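PDB 3BWX: Alpha/beta hydrolase from Novosphingobium aromaticivorans, which probably acts as a hydrolase of the alpha/beta-hydrolase fold and binds calcium in the crystal. Local coordinates for residues R40-F45 and C60-G65; F99-T104 and A120-A125; V126-G131 and H265-D270; H157-L162 and Q177-A182. The protein carries 1 engineered substitution. All blocks are in the same frame, centred on the assembly; numbering follows the deposited sequence.

Interaction 1 of 4, residues R40-F45 and C60-G65; sequences RNARDF and CPEMRG. With EDO (1,2-ethanediol), chain R.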
loop_
_atom_site.group_PDB
_atom_site.type_symbol
_atom_site.label_atom_id
_atom_site.label_comp_id
_atom_site.label_asym_id
_atom_site.label_seq_id
_atom_site.Cartn_x
_atom_site.Cartn_y
_atom_site.Cartn_z
ATOM N N ARG A 40 5.826 -1.357 -3.657
ATOM C CA ARG A 40 5.752 -2.222 -2.512
ATOM C C ARG A 40 4.976 -3.486 -2.834
ATOM O O ARG A 40 4.404 -3.635 -3.920
ATOM C CB ARG A 40 5.139 -1.490 -1.335
ATOM C CG ARG A 40 5.827 -0.201 -0.933
ATOM C CD ARG A 40 7.269 -0.471 -0.492
ATOM N NE ARG A 40 7.969 0.725 -0.082
ATOM C CZ ARG A 40 7.866 1.267 1.129
ATOM N NH1 ARG A 40 7.135 0.700 2.069
ATOM N NH2 ARG A 40 8.530 2.378 1.418
ATOM N N ASN A 41 5.033 -4.442 -1.918
ATOM C CA ASN A 41 4.509 -5.794 -2.091
ATOM C C ASN A 41 3.822 -6.287 -0.774
ATOM O O ASN A 41 3.651 -5.543 0.225
ATOM C CB ASN A 41 5.624 -6.738 -2.592
ATOM C CG ASN A 41 6.726 -6.914 -1.562
ATOM O OD1 ASN A 41 6.490 -7.550 -0.528
ATOM N ND2 ASN A 41 7.896 -6.296 -1.792
ATOM N N ALA A 42 3.378 -7.536 -0.774
ATOM C CA ALA A 42 2.592 -8.059 0.335
ATOM C C ALA A 42 3.364 -8.020 1.650
ATOM O O ALA A 42 2.773 -7.948 2.748
ATOM C CB ALA A 42 2.151 -9.490 0.047
ATOM N N ARG A 43 4.695 -8.034 1.582
ATOM C CA ARG A 43 5.500 -8.025 2.816
ATOM C C ARG A 43 5.355 -6.767 3.657
ATOM O O ARG A 43 5.619 -6.788 4.842
ATOM C CB ARG A 43 6.984 -8.344 2.570
ATOM C CG ARG A 43 7.142 -9.664 1.905
ATOM C CD ARG A 43 8.580 -10.178 1.860
ATOM N NE ARG A 43 9.571 -9.319 1.214
ATOM C CZ ARG A 43 9.720 -9.150 -0.102
ATOM N NH1 ARG A 43 8.879 -9.672 -0.959
ATOM N NH2 ARG A 43 10.694 -8.363 -0.521
ATOM N N ASP A 44 4.876 -5.679 3.057
ATOM C CA ASP A 44 4.615 -4.451 3.853
ATOM C C ASP A 44 3.578 -4.706 4.911
ATOM O O ASP A 44 3.574 -4.024 5.953
ATOM C CB ASP A 44 4.196 -3.268 2.987
ATOM C CG ASP A 44 5.391 -2.429 2.495
ATOM O OD1 ASP A 44 6.582 -2.798 2.685
ATOM O OD2 ASP A 44 5.132 -1.370 1.930
ATOM N N PHE A 45 2.747 -5.732 4.689
ATOM C CA PHE A 45 1.693 -6.127 5.629
ATOM C C PHE A 45 1.987 -7.369 6.450
ATOM O O PHE A 45 1.104 -7.932 7.116
ATOM C CB PHE A 45 0.396 -6.301 4.828
ATOM C CG PHE A 45 -0.036 -5.049 4.126
ATOM C CD1 PHE A 45 -0.572 -3.968 4.852
ATOM C CD2 PHE A 45 0.144 -4.921 2.758
ATOM C CE1 PHE A 45 -0.940 -2.794 4.199
ATOM C CE2 PHE A 45 -0.220 -3.733 2.129
ATOM C CZ PHE A 45 -0.750 -2.699 2.830
ATOM N N CYS A 60 -3.579 -10.016 0.797
ATOM C CA CYS A 60 -2.465 -9.087 0.556
ATOM C C CYS A 60 -1.968 -9.282 -0.852
ATOM O O CYS A 60 -0.998 -10.009 -1.090
ATOM C CB CYS A 60 -1.351 -9.296 1.543
ATOM S SG CYS A 60 -1.818 -9.029 3.252
ATOM N N PRO A 61 -2.626 -8.618 -1.790
ATOM C CA PRO A 61 -2.209 -8.729 -3.184
ATOM C C PRO A 61 -1.005 -7.886 -3.545
ATOM O O PRO A 61 -0.769 -6.887 -2.948
ATOM C CB PRO A 61 -3.429 -8.236 -3.960
ATOM C CG PRO A 61 -4.000 -7.197 -3.022
ATOM C CD PRO A 61 -3.841 -7.812 -1.664
ATOM N N GLU A 62 -0.305 -8.287 -4.605
ATOM C CA GLU A 62 0.822 -7.566 -5.180
ATOM C C GLU A 62 0.481 -7.226 -6.643
ATOM O O GLU A 62 0.047 -8.104 -7.393
ATOM C CB GLU A 62 2.066 -8.477 -5.163
ATOM C CG GLU A 62 2.255 -9.104 -3.803
ATOM C CD GLU A 62 3.532 -9.838 -3.653
ATOM O OE1 GLU A 62 3.849 -10.786 -4.437
ATOM O OE2 GLU A 62 4.225 -9.456 -2.702
HETATM N N MSE A 63 0.667 -5.958 -7.015
HETATM C CA MSE A 63 0.344 -5.567 -8.366
HETATM C C MSE A 63 1.335 -6.162 -9.371
HETATM O O MSE A 63 2.457 -6.618 -9.001
HETATM C CB MSE A 63 0.308 -4.050 -8.462
HETATM C CG MSE A 63 -0.802 -3.472 -7.626
HETATM SE SE MSE A 63 -2.663 -4.106 -7.898
HETATM C CE MSE A 63 -2.642 -5.729 -6.762
ATOM N N ARG A 64 0.945 -6.178 -10.640
ATOM C CA ARG A 64 1.846 -6.650 -11.684
ATOM C C ARG A 64 3.152 -5.883 -11.516
ATOM O O ARG A 64 3.157 -4.664 -11.236
ATOM C CB ARG A 64 1.281 -6.404 -13.091
ATOM C CG ARG A 64 0.901 -4.956 -13.387
ATOM C CD ARG A 64 0.373 -4.708 -14.791
ATOM N NE ARG A 64 -0.885 -5.399 -14.968
ATOM C CZ ARG A 64 -1.361 -5.865 -16.105
ATOM N NH1 ARG A 64 -0.671 -5.790 -17.210
ATOM N NH2 ARG A 64 -2.544 -6.467 -16.105
ATOM N N GLY A 65 4.253 -6.604 -11.662
ATOM C CA GLY A 65 5.594 -6.035 -11.584
ATOM C C GLY A 65 6.156 -5.906 -10.185
ATOM O O GLY A 65 7.253 -5.358 -10.020
HETATM C C1 EDO R . 5.784 -12.483 -1.624
HETATM O O1 EDO R . 7.072 -13.078 -1.789
HETATM C C2 EDO R . 6.013 -11.032 -1.327
HETATM O O2 EDO R . 6.622 -10.512 -2.486
HETATM O O HOH W 1 1.996 -4.067 -5.303
#
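The methyl group of Ala42 rests on Cys60, with Ala42 CB 3.8 Å from Cys60 CB and 3.4 Å from Cys60 O. Beside it, Cys60 SG lies 3.9 Å from Phe45 CB and approaches the Phe45 ring obliquely, 5.4 Å from its centroid, as a sulfur-aromatic contact. The polar link comes from the Glu62 carboxylate: Ala42 N donates to Glu62 OE2 over 2.8 Å and nearly straight (166°), although the place of this oxygen is less sure because a bound ethanediol crowds it in the model. The other oxygen, OE1, is held by His19 ND1 and the backbone N of Asp68. An alanine in place of Glu62 would probably leave the Ala42 N-H and the His19 imidazole without their carboxylate partner, and the loop less firmly tied to the strand. In the alpha/beta-hydrolase fold, this pairs the loop following central strand 32-35 with the end of its neighbour, strand 58-61. An Asx turn and a short 3-10 turn shape the loop: Asn41 OD1 accepts from Arg43 N at 2.8 Å. The amide nitrogen, Asn41 ND2, bonds to Arg184 O in helix 175-185. Farther out, Arg40 NH1 forms a salt bridge with Asp44 OD2 at 2.9 Å, and a water bridges Arg40 O and the N of Met63, a selenomethionine.

Interaction 2 of 4, residues F99-T104 and A120-A125; sequences FVAIGT and ARIAAA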
loop_
_atom_site.group_PDB
_atom_site.type_symbol
_atom_site.label_atom_id
_atom_site.label_comp_id
_atom_site.label_asym_id
_atom_site.label_seq_id
_atom_site.Cartn_x
_atom_site.Cartn_y
_atom_site.Cartn_z
ATOM N N PHE A 99 -15.924 -5.711 1.489
ATOM C CA PHE A 99 -14.582 -5.874 2.057
ATOM C C PHE A 99 -14.145 -4.636 2.781
ATOM O O PHE A 99 -14.660 -3.539 2.550
ATOM C CB PHE A 99 -13.528 -6.237 0.975
ATOM C CG PHE A 99 -13.457 -5.249 -0.193
ATOM C CD1 PHE A 99 -14.396 -5.279 -1.186
ATOM C CD2 PHE A 99 -12.468 -4.278 -0.264
ATOM C CE1 PHE A 99 -14.332 -4.373 -2.275
ATOM C CE2 PHE A 99 -12.414 -3.385 -1.335
ATOM C CZ PHE A 99 -13.357 -3.433 -2.323
ATOM N N VAL A 100 -13.196 -4.828 3.694
ATOM C CA VAL A 100 -12.459 -3.713 4.302
ATOM C C VAL A 100 -11.240 -3.480 3.438
ATOM O O VAL A 100 -10.630 -4.445 2.925
ATOM C CB VAL A 100 -12.064 -4.049 5.760
ATOM C CG1 VAL A 100 -11.125 -2.990 6.335
ATOM C CG2 VAL A 100 -13.343 -4.298 6.625
ATOM N N ALA A 101 -10.930 -2.213 3.198
ATOM C CA ALA A 101 -9.783 -1.849 2.381
ATOM C C ALA A 101 -8.791 -1.080 3.238
ATOM O O ALA A 101 -9.164 -0.069 3.879
ATOM C CB ALA A 101 -10.240 -1.001 1.168
ATOM N N ILE A 102 -7.524 -1.502 3.267
ATOM C CA ILE A 102 -6.419 -0.776 3.928
ATOM C C ILE A 102 -5.428 -0.425 2.826
ATOM O O ILE A 102 -4.813 -1.323 2.316
ATOM C CB ILE A 102 -5.728 -1.615 5.040
ATOM C CG1 ILE A 102 -6.732 -2.013 6.118
ATOM C CG2 ILE A 102 -4.524 -0.816 5.554
ATOM C CD1 ILE A 102 -6.136 -2.798 7.307
ATOM N N GLY A 103 -5.271 0.854 2.464
ATOM C CA GLY A 103 -4.472 1.256 1.310
ATOM C C GLY A 103 -3.405 2.274 1.668
ATOM O O GLY A 103 -3.711 3.335 2.264
ATOM N N THR A 104 -2.150 1.921 1.363
ATOM C CA THR A 104 -1.032 2.775 1.591
ATOM C C THR A 104 -0.636 3.501 0.338
ATOM O O THR A 104 -0.347 2.869 -0.656
ATOM C CB THR A 104 0.129 1.998 2.159
ATOM O OG1 THR A 104 -0.242 1.537 3.466
ATOM C CG2 THR A 104 1.364 2.928 2.291
ATOM N N ALA A 120 -21.013 1.204 -1.248
ATOM C CA ALA A 120 -21.561 0.263 -0.285
ATOM C C ALA A 120 -20.747 -1.022 -0.227
ATOM O O ALA A 120 -20.860 -1.784 0.728
ATOM C CB ALA A 120 -23.003 -0.062 -0.624
ATOM N N ARG A 121 -19.922 -1.282 -1.237
ATOM C CA ARG A 121 -19.076 -2.462 -1.227
ATOM C C ARG A 121 -17.978 -2.381 -0.137
ATOM O O ARG A 121 -17.344 -3.394 0.202
ATOM C CB ARG A 121 -18.401 -2.660 -2.612
ATOM C CG ARG A 121 -17.174 -1.750 -2.837
ATOM C CD ARG A 121 -16.720 -1.564 -4.270
ATOM N NE ARG A 121 -16.436 -2.807 -4.936
ATOM C CZ ARG A 121 -15.777 -2.941 -6.096
ATOM N NH1 ARG A 121 -15.235 -1.914 -6.744
ATOM N NH2 ARG A 121 -15.644 -4.167 -6.616
ATOM N N ILE A 122 -17.692 -1.167 0.347
ATOM C CA ILE A 122 -16.628 -0.941 1.317
ATOM C C ILE A 122 -17.270 -1.037 2.683
ATOM O O ILE A 122 -18.069 -0.186 3.077
ATOM C CB ILE A 122 -15.993 0.466 1.156
ATOM C CG1 ILE A 122 -15.336 0.623 -0.224
ATOM C CG2 ILE A 122 -14.994 0.763 2.307
ATOM C CD1 ILE A 122 -14.143 -0.310 -0.502
ATOM N N ALA A 123 -16.930 -2.071 3.439
ATOM C CA ALA A 123 -17.416 -2.201 4.816
ATOM C C ALA A 123 -16.819 -1.127 5.721
ATOM O O ALA A 123 -17.501 -0.596 6.577
ATOM C CB ALA A 123 -17.126 -3.620 5.340
ATOM N N ALA A 124 -15.546 -0.862 5.511
ATOM C CA ALA A 124 -14.791 0.185 6.192
ATOM C C ALA A 124 -13.466 0.324 5.465
ATOM O O ALA A 124 -13.081 -0.576 4.670
ATOM C CB ALA A 124 -14.601 -0.169 7.682
ATOM N N ALA A 125 -12.723 1.401 5.731
ATOM C CA ALA A 125 -11.477 1.624 5.042
ATOM C C ALA A 125 -10.480 2.403 5.918
ATOM O O ALA A 125 -10.829 3.150 6.830
ATOM C CB ALA A 125 -11.674 2.334 3.710
#
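The phenyl ring of Phe99 runs beside the side chain of Arg121, both pointing the same way, with the ring and guanidinium planes 72° apart. Arg121 NE meets the edge of the ring, 3.7 Å from Phe99 CE1, while Phe99 CZ lies over one face of the guanidinium group. Ile122 comes to the same ring obliquely: its CD1 is 3.6 Å from Phe99 CE2. A chi1 of 55° sets Phe99 CG in the crowded position between its own backbone N and carbonyl carbon. The backbones of the same residues join two parallel strands. Phe99 N donates to Arg121 O at 3.0 Å, and Ala123 N donates to Phe99 O at 2.8 Å. The chain turns a corner at Ala123, and beyond it Ala101 N donates to Ala124 O at 3.1 Å. On the face with Ile122, Ala101 CB and Ala125 CB are 4.4 Å apart. Such pairing is what a beta-alpha-beta crossover produces, here strand 99-104, helix 106-117 and strand 122-128. That helix covers the face bearing Ala101 and Ile122, through Thr111 and Ala115. Phe99 also packs on Leu91 of helix 80-94, where Glu88 forms a salt bridge with Arg121 NH1. On the other face Val100 and Ala124 touch Val285; within the sheet, strand 32-35 borders strand 99-104 on its other edge.

Interaction 3 of 4, residues V126-G131 and H265-D270; sequences VLNDVG and HAPTLD. With EDO (1,2-ethanediol), chain F; EDO (1,2-ethanediol), chain H.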
loop_
_atom_site.group_PDB
_atom_site.type_symbol
_atom_site.label_atom_id
_atom_site.label_comp_id
_atom_site.label_asym_id
_atom_site.label_seq_id
_atom_site.Cartn_x
_atom_site.Cartn_y
_atom_site.Cartn_z
ATOM N N VAL A 126 -9.222 2.225 5.554
ATOM C CA VAL A 126 -8.101 2.917 6.120
ATOM C C VAL A 126 -7.291 3.484 4.986
ATOM O O VAL A 126 -6.914 2.727 4.104
ATOM C CB VAL A 126 -7.207 1.951 6.938
ATOM C CG1 VAL A 126 -5.957 2.722 7.505
ATOM C CG2 VAL A 126 -7.987 1.256 8.058
ATOM N N LEU A 127 -7.031 4.788 5.003
ATOM C CA LEU A 127 -6.135 5.453 4.050
ATOM C C LEU A 127 -4.866 5.749 4.827
ATOM O O LEU A 127 -4.889 6.488 5.819
ATOM C CB LEU A 127 -6.712 6.747 3.473
ATOM C CG LEU A 127 -7.876 6.661 2.477
ATOM C CD1 LEU A 127 -8.369 8.085 2.141
ATOM C CD2 LEU A 127 -7.442 5.888 1.199
ATOM N N ASN A 128 -3.775 5.161 4.403
ATOM C CA ASN A 128 -2.505 5.345 5.092
ATOM C C ASN A 128 -1.631 6.318 4.331
ATOM O O ASN A 128 -1.008 6.001 3.308
ATOM C CB ASN A 128 -1.805 4.043 5.293
ATOM C CG ASN A 128 -0.490 4.189 6.008
ATOM O OD1 ASN A 128 -0.292 5.103 6.819
ATOM N ND2 ASN A 128 0.401 3.258 5.756
ATOM N N ASP A 129 -1.634 7.538 4.846
ATOM C CA ASP A 129 -0.750 8.637 4.409
ATOM C C ASP A 129 -0.928 9.005 2.950
ATOM O O ASP A 129 0.031 9.188 2.183
ATOM C CB ASP A 129 0.731 8.419 4.781
ATOM C CG ASP A 129 1.487 9.737 4.969
ATOM O OD1 ASP A 129 1.120 10.446 5.891
ATOM O OD2 ASP A 129 2.375 10.079 4.164
ATOM N N VAL A 130 -2.173 9.062 2.534
ATOM C CA VAL A 130 -2.493 9.524 1.217
ATOM C C VAL A 130 -3.871 10.170 1.284
ATOM O O VAL A 130 -4.721 9.778 2.079
ATOM C CB VAL A 130 -2.420 8.409 0.199
ATOM C CG1 VAL A 130 -3.429 7.308 0.493
ATOM C CG2 VAL A 130 -2.492 8.995 -1.204
ATOM N N GLY A 131 -4.064 11.170 0.436
ATOM C CA GLY A 131 -5.321 11.894 0.340
ATOM C C GLY A 131 -5.548 12.459 -1.053
ATOM O O GLY A 131 -4.746 12.267 -1.935
ATOM N N HIS A 265 6.193 9.925 5.429
ATOM C CA HIS A 265 5.486 9.089 4.475
ATOM C C HIS A 265 6.157 7.734 4.346
ATOM O O HIS A 265 7.258 7.662 3.843
ATOM C CB HIS A 265 5.427 9.745 3.093
ATOM C CG HIS A 265 4.640 8.950 2.104
ATOM N ND1 HIS A 265 3.252 8.933 2.088
ATOM C CD2 HIS A 265 5.042 8.126 1.108
ATOM C CE1 HIS A 265 2.851 8.160 1.087
ATOM N NE2 HIS A 265 3.917 7.648 0.486
ATOM N N ALA A 266 5.534 6.622 4.742
ATOM C CA ALA A 266 4.244 6.452 5.433
ATOM C C ALA A 266 4.445 5.651 6.750
ATOM O O ALA A 266 5.423 4.898 6.909
ATOM C CB ALA A 266 3.273 5.718 4.519
ATOM N N PRO A 267 3.481 5.765 7.694
ATOM C CA PRO A 267 3.419 4.814 8.804
ATOM C C PRO A 267 3.529 3.376 8.292
ATOM O O PRO A 267 3.021 3.040 7.220
ATOM C CB PRO A 267 2.056 5.084 9.429
ATOM C CG PRO A 267 1.841 6.560 9.139
ATOM C CD PRO A 267 2.353 6.711 7.752
ATOM N N THR A 268 4.253 2.515 9.029
ATOM C CA THR A 268 4.448 1.144 8.635
ATOM C C THR A 268 3.186 0.289 8.949
ATOM O O THR A 268 3.056 -0.837 8.429
ATOM C CB THR A 268 5.636 0.506 9.366
ATOM O OG1 THR A 268 5.370 0.464 10.768
ATOM C CG2 THR A 268 6.955 1.252 9.062
ATOM N N LEU A 269 2.315 0.836 9.837
ATOM C CA LEU A 269 1.155 0.179 10.451
ATOM C C LEU A 269 1.555 -0.809 11.550
ATOM O O LEU A 269 0.698 -1.539 12.089
ATOM C CB LEU A 269 0.274 -0.495 9.363
ATOM C CG LEU A 269 -0.125 0.415 8.203
ATOM C CD1 LEU A 269 -0.994 -0.309 7.200
ATOM C CD2 LEU A 269 -0.808 1.694 8.667
ATOM N N ASP A 270 2.850 -0.861 11.863
ATOM C CA ASP A 270 3.357 -1.628 13.031
ATOM C C ASP A 270 3.512 -0.782 14.311
ATOM O O ASP A 270 3.807 -1.309 15.382
ATOM C CB ASP A 270 4.680 -2.319 12.717
ATOM C CG ASP A 270 4.607 -3.244 11.517
ATOM O OD1 ASP A 270 3.525 -3.796 11.159
ATOM O OD2 ASP A 270 5.670 -3.405 10.922
HETATM C C1 EDO F . 8.029 0.986 13.804
HETATM O O1 EDO F . 7.168 0.758 12.684
HETATM C C2 EDO F . 7.243 0.805 15.067
HETATM O O2 EDO F . 7.177 -0.607 15.273
HETATM C C1 EDO H . 8.787 -1.737 10.419
HETATM O O1 EDO H . 8.161 -2.715 11.281
HETATM C C2 EDO H . 10.208 -1.399 10.883
HETATM O O2 EDO H . 10.103 -0.758 12.164
#
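The imidazole of His265 meets Asp129 at its edge: His265 ND1 donates to Asp129 OD2 over a short 2.5 Å, nearly in the ring plane, using the anti lone pair of that oxygen. Asp129 O also lies at the ring edge, and over one face stands Ala266 CB, offset toward the rim. The carboxylate is turned 45° from the ring. Its OD2 is bonded as well to Ser238 OG and its OD1 to Gly235 N, so several partners fix its rotation. The other flat group is the Asn128 amide, whose ND2 donates almost straight (173°) to Pro267 O at 3.0 Å. This contact lies where strand 122-128 ends, facing the loop before helix 272-282. In alpha/beta hydrolases that loop usually carries the catalytic histidine, a role His265 may fill with Ser105 of the GxSxG pattern of a probable nucleophile elbow; its link to Asp129 is a His-carboxylate hydrogen bond. Asn128 ND2 also bonds Thr104 OG1, its stronger polar partner, on strand 99-104. Asn128 OD1 is buried with no polar partner in the model and lies 3.2 Å from Pro267 CD. Leu269 meets the amide tip to tip, Leu269 CD2 being 3.5 Å from Asn128 ND2, while Asp129 CB packs 3.7 Å from Ala266 CB.

Interaction 4 of 4, residues H157-L162 and Q177-A182; sequences HAARAL and QWLRYA. With EDO (1,2-ethanediol), chain H; EDO (1,2-ethanediol), chain O.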
loop_
_atom_site.group_PDB
_atom_site.type_symbol
_atom_site.label_atom_id
_atom_site.label_comp_id
_atom_site.label_asym_id
_atom_site.label_seq_id
_atom_site.Cartn_x
_atom_site.Cartn_y
_atom_site.Cartn_z
ATOM N N HIS A 157 24.628 -3.237 4.141
ATOM C CA HIS A 157 24.857 -2.164 3.181
ATOM C C HIS A 157 23.526 -1.641 2.638
ATOM O O HIS A 157 23.346 -0.440 2.503
ATOM C CB HIS A 157 25.813 -2.626 2.057
ATOM C CG HIS A 157 27.232 -2.733 2.500
ATOM N ND1 HIS A 157 28.222 -3.301 1.727
ATOM C CD2 HIS A 157 27.836 -2.309 3.632
ATOM C CE1 HIS A 157 29.369 -3.237 2.379
ATOM N NE2 HIS A 157 29.163 -2.635 3.535
ATOM N N ALA A 158 22.607 -2.524 2.301
ATOM C CA ALA A 158 21.275 -2.103 1.860
ATOM C C ALA A 158 20.543 -1.262 2.896
ATOM O O ALA A 158 19.978 -0.228 2.594
ATOM C CB ALA A 158 20.419 -3.293 1.433
ATOM N N ALA A 159 20.536 -1.733 4.144
ATOM C CA ALA A 159 19.895 -1.038 5.223
ATOM C C ALA A 159 20.466 0.357 5.399
ATOM O O ALA A 159 19.714 1.322 5.595
ATOM C CB ALA A 159 20.096 -1.858 6.525
ATOM N N ARG A 160 21.782 0.465 5.391
ATOM C CA ARG A 160 22.414 1.778 5.562
ATOM C C ARG A 160 22.074 2.709 4.405
ATOM O O ARG A 160 21.923 3.899 4.599
ATOM C CB ARG A 160 23.919 1.614 5.737
ATOM C CG ARG A 160 24.270 0.896 7.036
ATOM C CD ARG A 160 23.892 1.775 8.243
ATOM N NE ARG A 160 24.312 1.208 9.530
ATOM C CZ ARG A 160 23.708 1.413 10.692
ATOM N NH1 ARG A 160 22.630 2.170 10.794
ATOM N NH2 ARG A 160 24.173 0.832 11.773
ATOM N N ALA A 161 21.940 2.171 3.215
ATOM C CA ALA A 161 21.548 2.987 2.053
ATOM C C ALA A 161 20.131 3.523 2.218
ATOM O O ALA A 161 19.838 4.666 1.819
ATOM C CB ALA A 161 21.687 2.182 0.734
ATOM N N LEU A 162 19.233 2.712 2.801
ATOM C CA LEU A 162 17.861 3.133 3.029
ATOM C C LEU A 162 17.785 4.182 4.100
ATOM O O LEU A 162 17.080 5.178 3.942
ATOM C CB LEU A 162 16.983 1.926 3.351
ATOM C CG LEU A 162 16.757 0.902 2.220
ATOM C CD1 LEU A 162 16.033 -0.347 2.731
ATOM C CD2 LEU A 162 16.016 1.517 1.014
ATOM N N GLN A 177 15.065 -2.204 13.021
ATOM C CA GLN A 177 13.938 -1.655 12.288
ATOM C C GLN A 177 14.318 -1.402 10.817
ATOM O O GLN A 177 13.540 -1.734 9.907
ATOM C CB GLN A 177 13.369 -0.410 12.957
ATOM C CG GLN A 177 12.798 -0.687 14.332
ATOM C CD GLN A 177 12.437 0.576 15.041
ATOM O OE1 GLN A 177 13.329 1.290 15.557
ATOM N NE2 GLN A 177 11.119 0.909 15.041
ATOM N N TRP A 178 15.480 -0.820 10.541
ATOM C CA TRP A 178 15.907 -0.685 9.146
ATOM C C TRP A 178 16.056 -2.009 8.376
ATOM O O TRP A 178 15.764 -2.083 7.189
ATOM C CB TRP A 178 17.221 0.104 9.046
ATOM C CG TRP A 178 17.023 1.588 9.362
ATOM C CD1 TRP A 178 17.461 2.253 10.452
ATOM C CD2 TRP A 178 16.311 2.529 8.557
ATOM N NE1 TRP A 178 17.055 3.562 10.395
ATOM C CE2 TRP A 178 16.322 3.757 9.256
ATOM C CE3 TRP A 178 15.626 2.434 7.348
ATOM C CZ2 TRP A 178 15.708 4.915 8.756
ATOM C CZ3 TRP A 178 14.979 3.580 6.869
ATOM C CH2 TRP A 178 15.046 4.802 7.572
ATOM N N LEU A 179 16.554 -3.046 9.052
ATOM C CA LEU A 179 16.733 -4.354 8.423
ATOM C C LEU A 179 15.378 -4.998 8.114
ATOM O O LEU A 179 15.174 -5.572 7.044
ATOM C CB LEU A 179 17.599 -5.266 9.293
ATOM C CG LEU A 179 19.087 -4.973 9.259
ATOM C CD1 LEU A 179 19.747 -5.761 10.422
ATOM C CD2 LEU A 179 19.732 -5.283 7.951
ATOM N N ARG A 180 14.465 -4.891 9.064
ATOM C CA ARG A 180 13.106 -5.424 8.884
ATOM C C ARG A 180 12.441 -4.744 7.662
ATOM O O ARG A 180 11.838 -5.372 6.807
ATOM C CB ARG A 180 12.262 -5.178 10.156
ATOM C CG ARG A 180 10.884 -5.838 10.065
ATOM C CD ARG A 180 9.926 -5.385 11.160
ATOM N NE ARG A 180 10.466 -5.738 12.428
ATOM C CZ ARG A 180 10.716 -4.933 13.470
ATOM N NH1 ARG A 180 10.390 -3.635 13.543
ATOM N NH2 ARG A 180 11.236 -5.502 14.526
ATOM N N TYR A 181 12.599 -3.433 7.595
ATOM C CA TYR A 181 12.081 -2.669 6.480
ATOM C C TYR A 181 12.742 -3.073 5.158
ATOM O O TYR A 181 12.055 -3.169 4.128
ATOM C CB TYR A 181 12.405 -1.213 6.788
ATOM C CG TYR A 181 11.960 -0.146 5.809
ATOM C CD1 TYR A 181 10.637 0.230 5.740
ATOM C CD2 TYR A 181 12.879 0.542 5.045
ATOM C CE1 TYR A 181 10.229 1.243 4.892
ATOM C CE2 TYR A 181 12.491 1.553 4.195
ATOM C CZ TYR A 181 11.156 1.901 4.135
ATOM O OH TYR A 181 10.731 2.924 3.292
ATOM N N ALA A 182 14.078 -3.218 5.151
ATOM C CA ALA A 182 14.860 -3.552 3.952
ATOM C C ALA A 182 14.295 -4.849 3.370
ATOM O O ALA A 182 14.096 -4.937 2.139
ATOM C CB ALA A 182 16.383 -3.671 4.246
HETATM C C1 EDO H . 8.787 -1.737 10.419
HETATM O O1 EDO H . 8.161 -2.715 11.281
HETATM C C2 EDO H . 10.208 -1.399 10.883
HETATM O O2 EDO H . 10.103 -0.758 12.164
HETATM C C1 EDO O . 18.846 3.624 -3.000
HETATM O O1 EDO O . 19.542 4.826 -3.353
HETATM C C2 EDO O . 18.677 3.527 -1.480
HETATM O O2 EDO O . 17.989 4.664 -0.919
#
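Leu162 lays its CD1 methyl over Ala182, 3.6 Å from Ala182 CA and 3.7 Å from Ala182 CB. Leu162 CD1 also comes obliquely to the Tyr181 ring, 4.0 Å from Tyr181 CD2. These residues join two helices, 155-166 and 175-185, of the insertion between strands 122-128 and 230-235, which in alpha/beta hydrolases commonly forms the cap over the active site. The two short segments cross almost at right angles (100°), with axes 8.9 Å apart and with Ala159 and Ala182 near the crossing. Ala159 CB is 3.7 Å from Leu179 CD2 and also packs against Trp178 CB. An alanine at Leu162 would probably open a gap beside Ala182 and leave Tyr181 CD2 without its methyl neighbour. Trp178 and Tyr181 each pack edge-to-face with Trp173, which ties the second helix to the loop ahead of it. No hydrogen bond crosses between the two segments; the contact is chiefly apolar side chains against one another. The six-membered ring of Trp178 meets the base of Leu162: Trp178 CE3 is 4.3 Å from Leu162 CB and Trp178 CZ3 3.9 Å from Leu162 O.

In the fold
Interactions 1, 2 and 3 all reach the large mixed sheet, with centres 14 to 17 Å apart, whereas interaction 4 lies in the helical insertion, about 31 Å from interaction 2 between centres and about 19 Å from interaction 3. Along the chain, interaction 1 closes before interaction 2 opens, and interaction 2 before interaction 3; interaction 4 falls between the two segments of interaction 3. Strand 122-128 serves both interactions 2 and 3, so the beta-alpha-beta unit leads into the probable active site. Phe45 touches Leu269, joining interactions 1 and 3, and Arg40 approaches Tyr181, bringing the loop after strand 32-35 beside the helices of the probable cap.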